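Local structure of alpha-1,4-endofucoidanase (6DNS) at residues 37-42 with 264-269; 55-60 with 115-120; 151-156 with 166-171; 183-188 with 201-206; 314-319 with 340-345. The protein hydrolyses internal alpha-1,4 linkages of fucoidan by a retaining mechanism, its chain comprising a family 107 glycoside hydrolase domain followed by two immunoglobulin-like domains. All coordinates share one frame; numbering follows the deposited sequence.

Contact 1. Residues 37-42 with 264-269; sequences LRAEWM and NAAIAF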
# COMPACT_ATOMS: atom_id res chain seq x y z
N LEU A 37 -13.00 3.96 16.77
CA LEU A 37 -14.18 3.70 15.92
C LEU A 37 -13.85 3.76 14.43
O LEU A 37 -14.40 2.98 13.64
CB LEU A 37 -15.31 4.68 16.24
CG LEU A 37 -15.97 4.55 17.62
CD1 LEU A 37 -16.87 5.74 17.90
CD2 LEU A 37 -16.74 3.25 17.74
N ARG A 38 -12.97 4.68 14.05
CA ARG A 38 -12.48 4.76 12.66
C ARG A 38 -11.66 3.55 12.19
O ARG A 38 -11.44 3.39 10.99
CB ARG A 38 -11.70 6.07 12.43
CG ARG A 38 -10.48 6.29 13.32
CD ARG A 38 -9.61 7.43 12.81
NE ARG A 38 -9.28 8.39 13.87
CZ ARG A 38 -10.04 9.42 14.25
NH1 ARG A 38 -9.61 10.22 15.22
NH2 ARG A 38 -11.22 9.67 13.68
N ALA A 39 -11.18 2.73 13.13
CA ALA A 39 -10.56 1.44 12.84
C ALA A 39 -11.49 0.23 13.09
O ALA A 39 -11.00 -0.89 13.28
CB ALA A 39 -9.28 1.29 13.65
N GLU A 40 -12.81 0.44 13.05
CA GLU A 40 -13.79 -0.64 13.29
C GLU A 40 -13.70 -1.75 12.23
O GLU A 40 -13.90 -2.93 12.56
CB GLU A 40 -15.22 -0.06 13.35
CG GLU A 40 -16.36 -1.08 13.46
CD GLU A 40 -16.21 -2.03 14.64
OE1 GLU A 40 -15.89 -1.57 15.76
OE2 GLU A 40 -16.43 -3.25 14.45
N TRP A 41 -13.42 -1.38 10.99
CA TRP A 41 -13.17 -2.35 9.90
C TRP A 41 -12.03 -3.33 10.18
O TRP A 41 -12.04 -4.45 9.66
CB TRP A 41 -12.92 -1.63 8.56
CG TRP A 41 -11.68 -0.75 8.53
CD1 TRP A 41 -11.63 0.60 8.74
CD2 TRP A 41 -10.33 -1.16 8.27
NE1 TRP A 41 -10.34 1.05 8.63
CE2 TRP A 41 -9.52 -0.01 8.35
CE3 TRP A 41 -9.73 -2.40 7.98
CZ2 TRP A 41 -8.13 -0.05 8.14
CZ3 TRP A 41 -8.35 -2.44 7.79
CH2 TRP A 41 -7.57 -1.28 7.87
N MET A 42 -11.06 -2.91 10.99
CA MET A 42 -9.91 -3.75 11.36
C MET A 42 -10.27 -4.96 12.25
O MET A 42 -9.51 -5.92 12.31
CB MET A 42 -8.83 -2.91 12.04
CG MET A 42 -7.45 -3.53 12.02
SD MET A 42 -6.17 -2.41 12.62
CE MET A 42 -6.16 -1.17 11.33
N ASN A 264 -10.78 9.52 8.62
CA ASN A 264 -11.08 8.14 9.04
C ASN A 264 -9.84 7.23 9.10
O ASN A 264 -9.97 6.03 9.37
CB ASN A 264 -12.11 7.52 8.10
CG ASN A 264 -13.39 8.34 8.01
OD1 ASN A 264 -13.97 8.71 9.03
ND2 ASN A 264 -13.83 8.62 6.79
N ALA A 265 -8.64 7.78 8.87
CA ALA A 265 -7.41 6.98 8.84
C ALA A 265 -6.99 6.53 10.24
O ALA A 265 -6.68 7.36 11.10
CB ALA A 265 -6.28 7.76 8.18
N ALA A 266 -6.97 5.22 10.46
CA ALA A 266 -6.60 4.63 11.75
C ALA A 266 -5.09 4.77 11.99
O ALA A 266 -4.29 4.41 11.14
CB ALA A 266 -7.00 3.16 11.79
N ILE A 267 -4.73 5.32 13.15
CA ILE A 267 -3.32 5.53 13.52
C ILE A 267 -2.90 4.52 14.60
O ILE A 267 -3.70 4.15 15.46
CB ILE A 267 -3.09 6.96 14.06
CG1 ILE A 267 -3.81 8.01 13.19
CG2 ILE A 267 -1.60 7.27 14.15
CD1 ILE A 267 -3.46 7.99 11.72
N ALA A 268 -1.64 4.08 14.53
CA ALA A 268 -1.03 3.22 15.55
C ALA A 268 0.43 3.59 15.73
O ALA A 268 1.14 3.83 14.75
CB ALA A 268 -1.16 1.76 15.15
N PHE A 269 0.88 3.64 16.99
CA PHE A 269 2.26 3.99 17.32
C PHE A 269 2.93 2.82 18.03
O PHE A 269 2.38 2.27 18.99
CB PHE A 269 2.30 5.21 18.23
CG PHE A 269 1.83 6.47 17.57
CD1 PHE A 269 0.51 6.91 17.72
CD2 PHE A 269 2.70 7.24 16.80
CE1 PHE A 269 0.08 8.08 17.12
CE2 PHE A 269 2.27 8.41 16.19
CZ PHE A 269 0.96 8.83 16.35
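Ala39 and Ala266 press their methyl groups together, CB to CB at 3.5 Å, tighter than usual for two carbons. The end of Met42 joins them more loosely, its CE 4.4 Å from Ala266 CB. Met42 runs out almost fully extended as far as its sulfur and turns only at the last bond (chi3 -68°), which brings the methyl back toward the alanine.

Arg38 supplies the rest through the aliphatic part of its chain. With CG lodged between the backbone N and the carbonyl carbon (chi1 58°), the chain runs alongside the 264-265 backbone. Arg38 CB comes within 3.5 Å of Asn264 O, and its CD lies 3.4 Å from Ala265 O. A kink at chi3 then carries the guanidinium onward to Asp289, whose OD2 forms a salt bridge with Arg38 NE and also accepts the backbone N-H of Ile267. One carboxylate oxygen thus ties the arginine to the strand indirectly.

The backbones themselves meet at Arg38 O and Asn264 O, two acceptors 3.4 Å apart that offer each other no bond. Segment 37-42 keeps its own shape as a short 3-10 segment, with Glu40 N bonded to Leu37 O and Met42 N to Ala39 O at 3.1 Å.

This segment precedes strand 46-49 and lies against the beginning of strand 266-269, at the N-terminal end of the parallel strands. The fold is consistent with a (beta/alpha)-barrel like that of the GH29 alpha-L-fucosidases, and in such barrels this end is usually remote from the catalytic face.

Contact 2. Residues 55-60 with 115-120; sequences TFNGNI and DPINLV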
# COMPACT_ATOMS: atom_id res chain seq x y z
N THR A 55 15.40 1.22 -1.40
CA THR A 55 14.56 1.98 -2.32
C THR A 55 15.23 3.26 -2.85
O THR A 55 14.82 3.78 -3.89
CB THR A 55 13.24 2.39 -1.63
OG1 THR A 55 13.52 3.20 -0.49
CG2 THR A 55 12.46 1.15 -1.20
N PHE A 56 16.21 3.76 -2.11
CA PHE A 56 16.98 4.98 -2.45
C PHE A 56 17.52 5.08 -3.88
O PHE A 56 17.69 4.08 -4.57
CB PHE A 56 18.16 5.17 -1.46
CG PHE A 56 19.04 3.94 -1.30
CD1 PHE A 56 19.95 3.57 -2.29
CD2 PHE A 56 18.97 3.16 -0.14
CE1 PHE A 56 20.75 2.45 -2.14
CE2 PHE A 56 19.77 2.04 0.01
CZ PHE A 56 20.67 1.69 -0.98
N ASN A 57 17.80 6.32 -4.29
CA ASN A 57 18.54 6.63 -5.52
C ASN A 57 17.89 6.08 -6.80
O ASN A 57 18.58 5.57 -7.69
CB ASN A 57 20.01 6.18 -5.39
CG ASN A 57 20.73 6.86 -4.23
OD1 ASN A 57 20.48 8.02 -3.92
ND2 ASN A 57 21.64 6.13 -3.59
N GLY A 58 16.57 6.20 -6.88
CA GLY A 58 15.80 5.81 -8.06
C GLY A 58 15.54 4.32 -8.24
O GLY A 58 14.98 3.93 -9.27
N ASN A 59 15.90 3.49 -7.26
CA ASN A 59 15.68 2.04 -7.34
C ASN A 59 14.19 1.69 -7.34
O ASN A 59 13.76 0.78 -8.04
CB ASN A 59 16.39 1.30 -6.18
CG ASN A 59 17.91 1.39 -6.26
OD1 ASN A 59 18.49 1.55 -7.33
ND2 ASN A 59 18.56 1.26 -5.11
N ILE A 60 13.41 2.43 -6.54
CA ILE A 60 11.97 2.21 -6.43
C ILE A 60 11.16 2.74 -7.63
O ILE A 60 10.01 2.34 -7.83
CB ILE A 60 11.43 2.79 -5.09
CG1 ILE A 60 10.11 2.12 -4.66
CG2 ILE A 60 11.31 4.31 -5.14
CD1 ILE A 60 10.24 0.65 -4.36
N ASP A 115 25.29 7.24 -11.02
CA ASP A 115 23.98 6.98 -10.42
C ASP A 115 23.76 7.95 -9.25
O ASP A 115 24.74 8.39 -8.64
CB ASP A 115 23.89 5.53 -9.92
CG ASP A 115 24.08 4.51 -11.03
OD1 ASP A 115 23.37 4.60 -12.06
OD2 ASP A 115 24.94 3.62 -10.88
N PRO A 116 22.49 8.28 -8.92
CA PRO A 116 22.24 9.26 -7.85
C PRO A 116 22.78 8.87 -6.47
O PRO A 116 22.90 7.68 -6.16
CB PRO A 116 20.71 9.36 -7.81
CG PRO A 116 20.25 8.88 -9.14
CD PRO A 116 21.23 7.82 -9.54
N ILE A 117 23.12 9.88 -5.67
CA ILE A 117 23.49 9.74 -4.25
C ILE A 117 22.82 10.90 -3.51
O ILE A 117 22.72 11.99 -4.05
CB ILE A 117 25.02 9.79 -4.05
CG1 ILE A 117 25.73 8.65 -4.79
CG2 ILE A 117 25.39 9.76 -2.56
CD1 ILE A 117 25.46 7.25 -4.25
N ASN A 118 22.35 10.64 -2.28
CA ASN A 118 21.51 11.58 -1.50
C ASN A 118 20.08 11.77 -2.04
O ASN A 118 19.37 12.68 -1.60
CB ASN A 118 22.19 12.95 -1.28
CG ASN A 118 23.42 12.86 -0.40
OD1 ASN A 118 23.33 12.46 0.76
ND2 ASN A 118 24.57 13.27 -0.93
N LEU A 119 19.65 10.91 -2.96
CA LEU A 119 18.27 10.92 -3.46
C LEU A 119 17.52 9.85 -2.68
O LEU A 119 17.71 8.65 -2.91
CB LEU A 119 18.23 10.64 -4.97
CG LEU A 119 16.87 10.55 -5.65
CD1 LEU A 119 16.10 11.86 -5.52
CD2 LEU A 119 17.03 10.17 -7.11
N VAL A 120 16.69 10.29 -1.73
CA VAL A 120 15.94 9.38 -0.84
C VAL A 120 14.43 9.42 -1.12
O VAL A 120 13.62 9.25 -0.21
CB VAL A 120 16.25 9.69 0.65
CG1 VAL A 120 17.71 9.36 0.96
CG2 VAL A 120 15.92 11.13 1.01
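Asn57 reaches from a type I' beta turn, Phe56 to Asn59, and clasps both backbone polar groups of Leu119. The turn belongs to the loop that follows strand 46-49, while segment 115-120 lies in the loop between helices 100-104 and 129-139; here two excursions from the parallel sheet are pinned together.

The tight part is this clasp. Asn57 N donates to Leu119 O at 2.7 Å, approaching 18° from the carbonyl plane. In return Leu119 N donates to Asn57 OD1 at 3.2 Å, nearly in line with the amide C=O (175° at OD1). Side chain and main chain of one asparagine thereby close a ring with a single leucine. CG stands beside the backbone N of Asn57 (chi1 -59°), which folds the amide back alongside its own N-H so that both can serve Leu119. Packing is close earlier in the segment too, where Pro116 O lies 3.0 Å from Asn57 CG. The amide's other end, ND2, is secured by Asp164 O, which fixes the flip of the group. Phe56 touches Leu119 O with CB but sends its ring away, to within about 5 Å of a bound calcium ion.

Toward the partly exposed side the contact slackens. Pro116 presents its ring to the turn, its CD 3.9 Å from Asn57 O, and Ile117 merely brushes the amide with CD1 4.0 Å from Asn57 ND2. Gly58 sits at positive phi, as the I' turn requires, and its backbone N meets the leucine's branch end: Leu119 CD2 lies 4.0 Å from Gly58 N.

Contact 3. Residues 151-156 with 166-171; sequences YNLLAR and PDVSAR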
# COMPACT_ATOMS: atom_id res chain seq x y z
N TYR A 151 11.55 8.02 13.08
CA TYR A 151 12.77 8.81 12.86
C TYR A 151 12.78 9.57 11.53
O TYR A 151 13.47 10.58 11.41
CB TYR A 151 14.04 7.94 12.96
CG TYR A 151 14.45 7.63 14.38
CD1 TYR A 151 15.23 8.52 15.12
CD2 TYR A 151 14.07 6.43 15.00
CE1 TYR A 151 15.61 8.24 16.42
CE2 TYR A 151 14.44 6.14 16.30
CZ TYR A 151 15.22 7.05 17.01
OH TYR A 151 15.59 6.76 18.30
N ASN A 152 12.03 9.08 10.55
CA ASN A 152 11.82 9.74 9.25
C ASN A 152 13.13 10.26 8.61
O ASN A 152 14.07 9.47 8.48
CB ASN A 152 10.67 10.78 9.33
CG ASN A 152 10.91 11.90 10.34
OD1 ASN A 152 11.63 12.85 10.05
ND2 ASN A 152 10.30 11.79 11.51
N LEU A 153 13.22 11.53 8.22
CA LEU A 153 14.44 12.08 7.62
C LEU A 153 15.63 12.25 8.58
O LEU A 153 16.75 12.46 8.11
CB LEU A 153 14.14 13.41 6.91
CG LEU A 153 13.19 13.30 5.71
CD1 LEU A 153 12.57 14.65 5.38
CD2 LEU A 153 13.90 12.74 4.49
N LEU A 154 15.41 12.16 9.90
CA LEU A 154 16.52 12.20 10.87
C LEU A 154 17.34 10.91 10.83
O LEU A 154 16.85 9.87 10.38
CB LEU A 154 16.03 12.42 12.32
CG LEU A 154 15.25 13.67 12.76
CD1 LEU A 154 15.48 14.86 11.83
CD2 LEU A 154 13.75 13.40 12.91
N ALA A 155 18.58 10.99 11.31
CA ALA A 155 19.47 9.84 11.39
C ALA A 155 19.23 9.09 12.70
O ALA A 155 19.26 9.70 13.78
CB ALA A 155 20.92 10.28 11.30
N ARG A 156 19.01 7.78 12.60
CA ARG A 156 18.77 6.93 13.77
C ARG A 156 20.05 6.73 14.59
O ARG A 156 20.01 6.76 15.81
CB ARG A 156 18.21 5.57 13.34
CG ARG A 156 17.58 4.76 14.46
CD ARG A 156 17.56 3.28 14.10
NE ARG A 156 16.79 2.49 15.07
CZ ARG A 156 15.46 2.40 15.11
NH1 ARG A 156 14.69 3.06 14.25
NH2 ARG A 156 14.89 1.63 16.04
N PRO A 166 24.47 10.11 2.52
CA PRO A 166 25.21 10.59 3.70
C PRO A 166 24.82 11.97 4.23
O PRO A 166 24.88 12.20 5.44
CB PRO A 166 26.67 10.60 3.22
CG PRO A 166 26.56 10.81 1.75
CD PRO A 166 25.35 10.04 1.33
N ASP A 167 24.43 12.88 3.34
CA ASP A 167 24.18 14.28 3.69
C ASP A 167 22.70 14.63 3.88
O ASP A 167 22.37 15.79 4.16
CB ASP A 167 24.78 15.18 2.60
CG ASP A 167 26.25 14.89 2.35
OD1 ASP A 167 26.60 14.55 1.20
OD2 ASP A 167 27.04 14.99 3.31
N VAL A 168 21.80 13.65 3.76
CA VAL A 168 20.36 13.90 3.74
C VAL A 168 19.82 14.37 5.09
O VAL A 168 19.05 15.33 5.15
CB VAL A 168 19.57 12.65 3.26
CG1 VAL A 168 18.07 12.83 3.44
CG2 VAL A 168 19.90 12.35 1.81
N SER A 169 20.23 13.69 6.16
CA SER A 169 19.80 14.05 7.52
C SER A 169 20.21 15.47 7.91
O SER A 169 19.43 16.20 8.51
CB SER A 169 20.34 13.04 8.54
OG SER A 169 19.79 11.76 8.32
N ALA A 170 21.44 15.84 7.54
CA ALA A 170 21.95 17.19 7.78
C ALA A 170 21.24 18.25 6.93
O ALA A 170 20.91 19.33 7.43
CB ALA A 170 23.45 17.24 7.52
N ARG A 171 21.00 17.94 5.65
CA ARG A 171 20.30 18.86 4.74
C ARG A 171 18.83 19.08 5.11
O ARG A 171 18.30 20.18 4.92
CB ARG A 171 20.41 18.38 3.28
CG ARG A 171 21.79 18.57 2.67
CD ARG A 171 21.91 17.88 1.32
NE ARG A 171 23.31 17.66 0.93
CZ ARG A 171 23.70 17.08 -0.21
NH1 ARG A 171 25.00 16.93 -0.46
NH2 ARG A 171 22.81 16.65 -1.11
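Ser169 is the centre of this contact: its hydroxyl donates to Leu153 O, OG to O 3.1 Å. The donor comes in at 145° to the C=O and 23° out of the carbonyl plane. OG is placed beside the serine's own backbone N (chi1 -65°), a setting that turns it from the first turn of helix 168-176 toward the loop. The same carbonyl also receives a CA-H contact from the serine, with Ser169 CA 3.5 Å from Leu153 O, so hydroxyl and CA both approach this oxygen. OG also packs against the Ala155 methyl, Ala155 CB lying 3.5 Å from Ser169 OG. The N-H of Ala155 is near as well but badly angled for a bond.

Leu153 adds a lighter apolar touch through one branch, its CD2 4.3 Å from Val168 CG1. Its carbonyl is presented to the helix by the type II' beta turn running from Tyr151 to Leu154, closed by Leu154 N to Tyr151 O at 2.9 Å. Asn152 takes the positive-phi corner of that turn.

The turn comes just after strand 143-149 of the parallel sheet, and its residues are shared among several helices. Leu153 and Leu154 also rest on Trp172 of helix 168-176, Asn152 and Leu154 pack on helix 198-216, and the Tyr151 ring leans on helix 228-235.

Contact 4. Residues 183-188 with 201-206; sequences QAFINS and MFCYAE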
# COMPACT_ATOMS: atom_id res chain seq x y z
N GLN A 183 10.56 28.01 9.75
CA GLN A 183 10.85 28.78 10.97
C GLN A 183 9.60 29.44 11.55
O GLN A 183 9.44 29.49 12.78
CB GLN A 183 11.93 29.83 10.71
CG GLN A 183 13.33 29.26 10.59
CD GLN A 183 13.92 28.88 11.94
OE1 GLN A 183 13.87 27.73 12.35
NE2 GLN A 183 14.47 29.87 12.63
N ALA A 184 8.73 29.94 10.68
CA ALA A 184 7.44 30.50 11.08
C ALA A 184 6.55 29.45 11.75
O ALA A 184 5.86 29.75 12.72
CB ALA A 184 6.72 31.09 9.88
N PHE A 185 6.56 28.22 11.21
CA PHE A 185 5.82 27.11 11.81
C PHE A 185 6.37 26.70 13.18
O PHE A 185 5.59 26.48 14.11
CB PHE A 185 5.79 25.89 10.87
CG PHE A 185 5.24 24.65 11.53
CD1 PHE A 185 3.89 24.57 11.85
CD2 PHE A 185 6.07 23.58 11.86
CE1 PHE A 185 3.37 23.43 12.47
CE2 PHE A 185 5.57 22.45 12.48
CZ PHE A 185 4.21 22.38 12.79
N ILE A 186 7.69 26.59 13.29
CA ILE A 186 8.36 26.18 14.55
C ILE A 186 8.06 27.16 15.69
O ILE A 186 7.86 26.74 16.84
CB ILE A 186 9.89 26.03 14.36
CG1 ILE A 186 10.21 24.86 13.40
CG2 ILE A 186 10.60 25.78 15.69
CD1 ILE A 186 11.54 25.00 12.70
N ASN A 187 8.01 28.46 15.38
CA ASN A 187 7.73 29.50 16.38
C ASN A 187 6.23 29.68 16.70
O ASN A 187 5.90 30.33 17.69
CB ASN A 187 8.33 30.84 15.94
CG ASN A 187 9.85 30.79 15.80
OD1 ASN A 187 10.47 29.73 15.94
ND2 ASN A 187 10.45 31.93 15.52
N SER A 188 5.35 29.12 15.87
CA SER A 188 3.89 29.27 16.04
C SER A 188 3.31 28.56 17.27
O SER A 188 2.21 28.90 17.71
CB SER A 188 3.15 28.80 14.79
OG SER A 188 3.22 27.40 14.64
N MET A 201 10.97 16.92 14.16
CA MET A 201 9.88 15.94 14.10
C MET A 201 8.56 16.62 13.72
O MET A 201 7.82 16.11 12.87
CB MET A 201 9.71 15.20 15.43
CG MET A 201 10.84 14.25 15.76
SD MET A 201 10.76 12.71 14.83
CE MET A 201 9.31 11.96 15.57
N PHE A 202 8.27 17.75 14.35
CA PHE A 202 7.09 18.56 14.02
C PHE A 202 7.11 19.06 12.57
O PHE A 202 6.05 19.12 11.93
CB PHE A 202 6.95 19.75 14.98
CG PHE A 202 6.38 19.38 16.32
CD1 PHE A 202 5.01 19.17 16.46
CD2 PHE A 202 7.19 19.25 17.43
CE1 PHE A 202 4.47 18.83 17.69
CE2 PHE A 202 6.66 18.91 18.67
CZ PHE A 202 5.29 18.70 18.80
N CYS A 203 8.29 19.42 12.06
CA CYS A 203 8.45 19.85 10.67
C CYS A 203 8.15 18.74 9.66
O CYS A 203 7.56 19.00 8.61
CB CYS A 203 9.86 20.40 10.42
SG CYS A 203 10.15 22.03 11.16
N TYR A 204 8.54 17.50 9.97
CA TYR A 204 8.21 16.36 9.12
C TYR A 204 6.69 16.13 9.07
O TYR A 204 6.13 15.93 8.00
CB TYR A 204 8.91 15.08 9.60
CG TYR A 204 8.62 13.88 8.72
CD1 TYR A 204 9.35 13.65 7.55
CD2 TYR A 204 7.61 12.97 9.05
CE1 TYR A 204 9.08 12.55 6.74
CE2 TYR A 204 7.34 11.88 8.25
CZ TYR A 204 8.08 11.67 7.10
OH TYR A 204 7.80 10.58 6.31
N ALA A 205 6.06 16.17 10.24
CA ALA A 205 4.60 16.02 10.36
C ALA A 205 3.85 17.07 9.54
O ALA A 205 2.92 16.73 8.80
CB ALA A 205 4.17 16.10 11.81
N GLU A 206 4.26 18.33 9.67
CA GLU A 206 3.59 19.46 9.02
C GLU A 206 3.82 19.51 7.51
O GLU A 206 2.86 19.64 6.75
CB GLU A 206 4.05 20.78 9.67
CG GLU A 206 3.41 22.06 9.12
CD GLU A 206 1.90 22.13 9.30
OE1 GLU A 206 1.35 21.45 10.19
OE2 GLU A 206 1.26 22.88 8.54
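Phe185 is the bump here, a ring projecting from helix 180-187 onto the surface made by Phe202, Cys203 and Glu206. Its CG stands anti to the backbone N, which directs the ring toward helix 198-216. Phe185 CE2 reaches the backbone, 3.4 Å from Phe202 O, and the ring edge faces Cys203 N. The same CE2 lies 3.9 Å from Phe202 CB.

One face is then closed by the aliphatic part of Glu206. Glu206 CG lies 3.6 Å from the centroid of the Phe185 ring and only 11° off the normal, a CH-pi contact almost dead centre. Glu206 CB lies over the same face, 3.5 Å from Phe185 CZ. Because the Glu206 chain bends at chi2, the carboxylate folds over the same ring at 25° to its plane, past CE1.

The axes of 183-187 and 201-206 approach to 10.3 Å at an angle of 114°. Helix 198-216 lies between strands 143-149 and 222-226 in the chain, consistent with the outer layer of a (beta/alpha)-barrel, and the short helix 180-187 lies across its outer side as an addition to the loop before it. His192, from the connection, meets the rings of both Phe185 and Phe202.

A second, smaller fit lies next to the first. The outer end of Ile186 lies against the sulfur, CG1 and CD1 each 3.6 Å from Cys203 SG. Phe185 O accepts from both N and OG of Ser188, the hydroxyl at 2.6 Å.

Contact 5. Residues 314-319 with 340-345; sequences DLVVFM and AHFFPK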
# COMPACT_ATOMS: atom_id res chain seq x y z
N ASP A 314 -0.73 -16.28 23.57
CA ASP A 314 -1.57 -15.61 24.58
C ASP A 314 -2.05 -14.22 24.12
O ASP A 314 -3.15 -13.81 24.48
CB ASP A 314 -0.84 -15.47 25.93
CG ASP A 314 -0.71 -16.80 26.68
OD1 ASP A 314 -1.36 -17.80 26.30
OD2 ASP A 314 0.06 -16.84 27.66
N LEU A 315 -1.22 -13.53 23.34
CA LEU A 315 -1.60 -12.26 22.70
C LEU A 315 -2.74 -12.48 21.70
O LEU A 315 -3.69 -11.70 21.65
CB LEU A 315 -0.39 -11.62 22.00
CG LEU A 315 -0.46 -10.17 21.50
CD1 LEU A 315 0.94 -9.59 21.34
CD2 LEU A 315 -1.25 -10.03 20.20
N VAL A 316 -2.62 -13.54 20.90
CA VAL A 316 -3.67 -13.95 19.96
C VAL A 316 -4.97 -14.34 20.69
O VAL A 316 -6.06 -13.99 20.23
CB VAL A 316 -3.17 -15.09 19.04
CG1 VAL A 316 -4.30 -15.76 18.28
CG2 VAL A 316 -2.12 -14.56 18.07
N VAL A 317 -4.84 -15.05 21.81
CA VAL A 317 -6.00 -15.43 22.64
C VAL A 317 -6.61 -14.20 23.34
O VAL A 317 -7.83 -14.14 23.51
CB VAL A 317 -5.63 -16.54 23.66
CG1 VAL A 317 -6.77 -16.81 24.65
CG2 VAL A 317 -5.25 -17.83 22.94
N PHE A 318 -5.78 -13.24 23.74
CA PHE A 318 -6.24 -11.98 24.34
C PHE A 318 -7.17 -11.20 23.41
O PHE A 318 -8.15 -10.60 23.86
CB PHE A 318 -5.04 -11.10 24.74
CG PHE A 318 -5.42 -9.87 25.53
CD1 PHE A 318 -5.43 -9.89 26.92
CD2 PHE A 318 -5.75 -8.68 24.89
CE1 PHE A 318 -5.77 -8.76 27.66
CE2 PHE A 318 -6.10 -7.55 25.61
CZ PHE A 318 -6.10 -7.59 27.00
N MET A 319 -6.86 -11.20 22.11
CA MET A 319 -7.71 -10.57 21.09
C MET A 319 -9.07 -11.27 20.98
O MET A 319 -10.09 -10.61 20.82
CB MET A 319 -7.02 -10.57 19.73
CG MET A 319 -5.79 -9.67 19.65
SD MET A 319 -4.74 -10.02 18.22
CE MET A 319 -5.75 -9.41 16.87
N ALA A 340 -7.72 -3.96 19.12
CA ALA A 340 -6.56 -4.83 19.32
C ALA A 340 -6.08 -5.34 17.96
O ALA A 340 -6.87 -5.84 17.17
CB ALA A 340 -6.91 -6.00 20.23
N HIS A 341 -4.78 -5.19 17.71
CA HIS A 341 -4.17 -5.57 16.44
C HIS A 341 -2.77 -6.12 16.70
O HIS A 341 -2.08 -5.68 17.61
CB HIS A 341 -4.16 -4.36 15.50
CG HIS A 341 -3.15 -4.45 14.39
ND1 HIS A 341 -1.85 -4.01 14.52
CD2 HIS A 341 -3.26 -4.93 13.13
CE1 HIS A 341 -1.20 -4.21 13.39
NE2 HIS A 341 -2.03 -4.77 12.53
N PHE A 342 -2.38 -7.09 15.87
CA PHE A 342 -1.13 -7.83 16.04
C PHE A 342 -0.33 -7.75 14.74
O PHE A 342 -0.89 -7.84 13.66
CB PHE A 342 -1.47 -9.28 16.41
CG PHE A 342 -0.30 -10.14 16.82
CD1 PHE A 342 0.78 -9.64 17.55
CD2 PHE A 342 -0.30 -11.50 16.50
CE1 PHE A 342 1.83 -10.46 17.93
CE2 PHE A 342 0.75 -12.32 16.88
CZ PHE A 342 1.82 -11.80 17.60
N PHE A 343 0.99 -7.57 14.87
CA PHE A 343 1.89 -7.43 13.71
C PHE A 343 3.03 -8.46 13.80
O PHE A 343 4.19 -8.09 13.96
CB PHE A 343 2.40 -5.98 13.65
CG PHE A 343 3.20 -5.62 12.40
CD1 PHE A 343 3.23 -6.42 11.25
CD2 PHE A 343 3.90 -4.42 12.37
CE1 PHE A 343 3.96 -6.05 10.13
CE2 PHE A 343 4.63 -4.04 11.25
CZ PHE A 343 4.66 -4.85 10.13
N PRO A 344 2.69 -9.77 13.69
CA PRO A 344 3.70 -10.83 13.72
C PRO A 344 4.40 -11.03 12.38
O PRO A 344 4.08 -10.34 11.40
CB PRO A 344 2.88 -12.07 14.06
CG PRO A 344 1.57 -11.82 13.40
CD PRO A 344 1.34 -10.34 13.48
N LYS A 345 5.33 -11.98 12.34
CA LYS A 345 6.05 -12.35 11.12
C LYS A 345 5.82 -13.82 10.81
O LYS A 345 5.85 -14.67 11.70
CB LYS A 345 7.55 -12.04 11.24
CG LYS A 345 8.27 -12.64 12.43
CD LYS A 345 9.72 -12.16 12.48
CE LYS A 345 10.40 -12.56 13.78
NZ LYS A 345 11.66 -11.80 14.00
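Lys345 NZ is gripped by three backbone carbonyls, Gly298 O, Gly300 O and Thr349 O, and so anchors the far end of the segment whose Phe342 packs against Leu315. The side chains that meet across the segments are all apolar. Leu315 lays its CD2 over one face of the Phe342 ring, 3.7 Å from the centroid and 27° off the normal; Leu315 CD2 comes to 3.4 Å from Phe342 CD1. Pro344 CD covers the opposite face, leaving the phenyl sandwiched. Val316 comes from another direction, CG2 3.8 Å from Phe342 CE2.

Met319 packs where the chain enters the strand, at Ala340. With CG 3.9 Å from Ala340 CB and SD 3.8 Å from Phe342 CB, it then bends at chi3 (71°) to set its methyl CE 3.8 Å from Ala340 O.

Helix 306-321 thus lies on the outside of strand 341-342, and helix 361-372 touches it at Val316 through Trp367 and Thr370. On the strand's other side His341 points away from the helix, with His341 NE2 hydrogen-bonded to Thr379 OG1 and its ring edge-to-face with Tyr290, while the backbones of Ala340 and Phe342 pair with Gly377 and Thr379 at strand 377-379.

The five contacts fall into two groups on the hydrolase domain. Contacts 1 and 5, centres 16 Å apart, both reach the outermost strands of the same parallel sheet, 266-269 and 341-342, and touch where Met42 SD meets His341 CD2 at 3.9 Å. Contacts 2, 3 and 4 touch in succession: Asn118 of contact 2 probably bonds to Asp167 of contact 3 (OD1 to N, 2.8 Å), and Asn152 of contact 3 packs on Tyr204 of contact 4 (CG to CG, 3.4 Å). Contacts 4 and 5 are far apart, about 36 Å between centres. The side chain of Met42 is about 11 Å from a bound calcium ion.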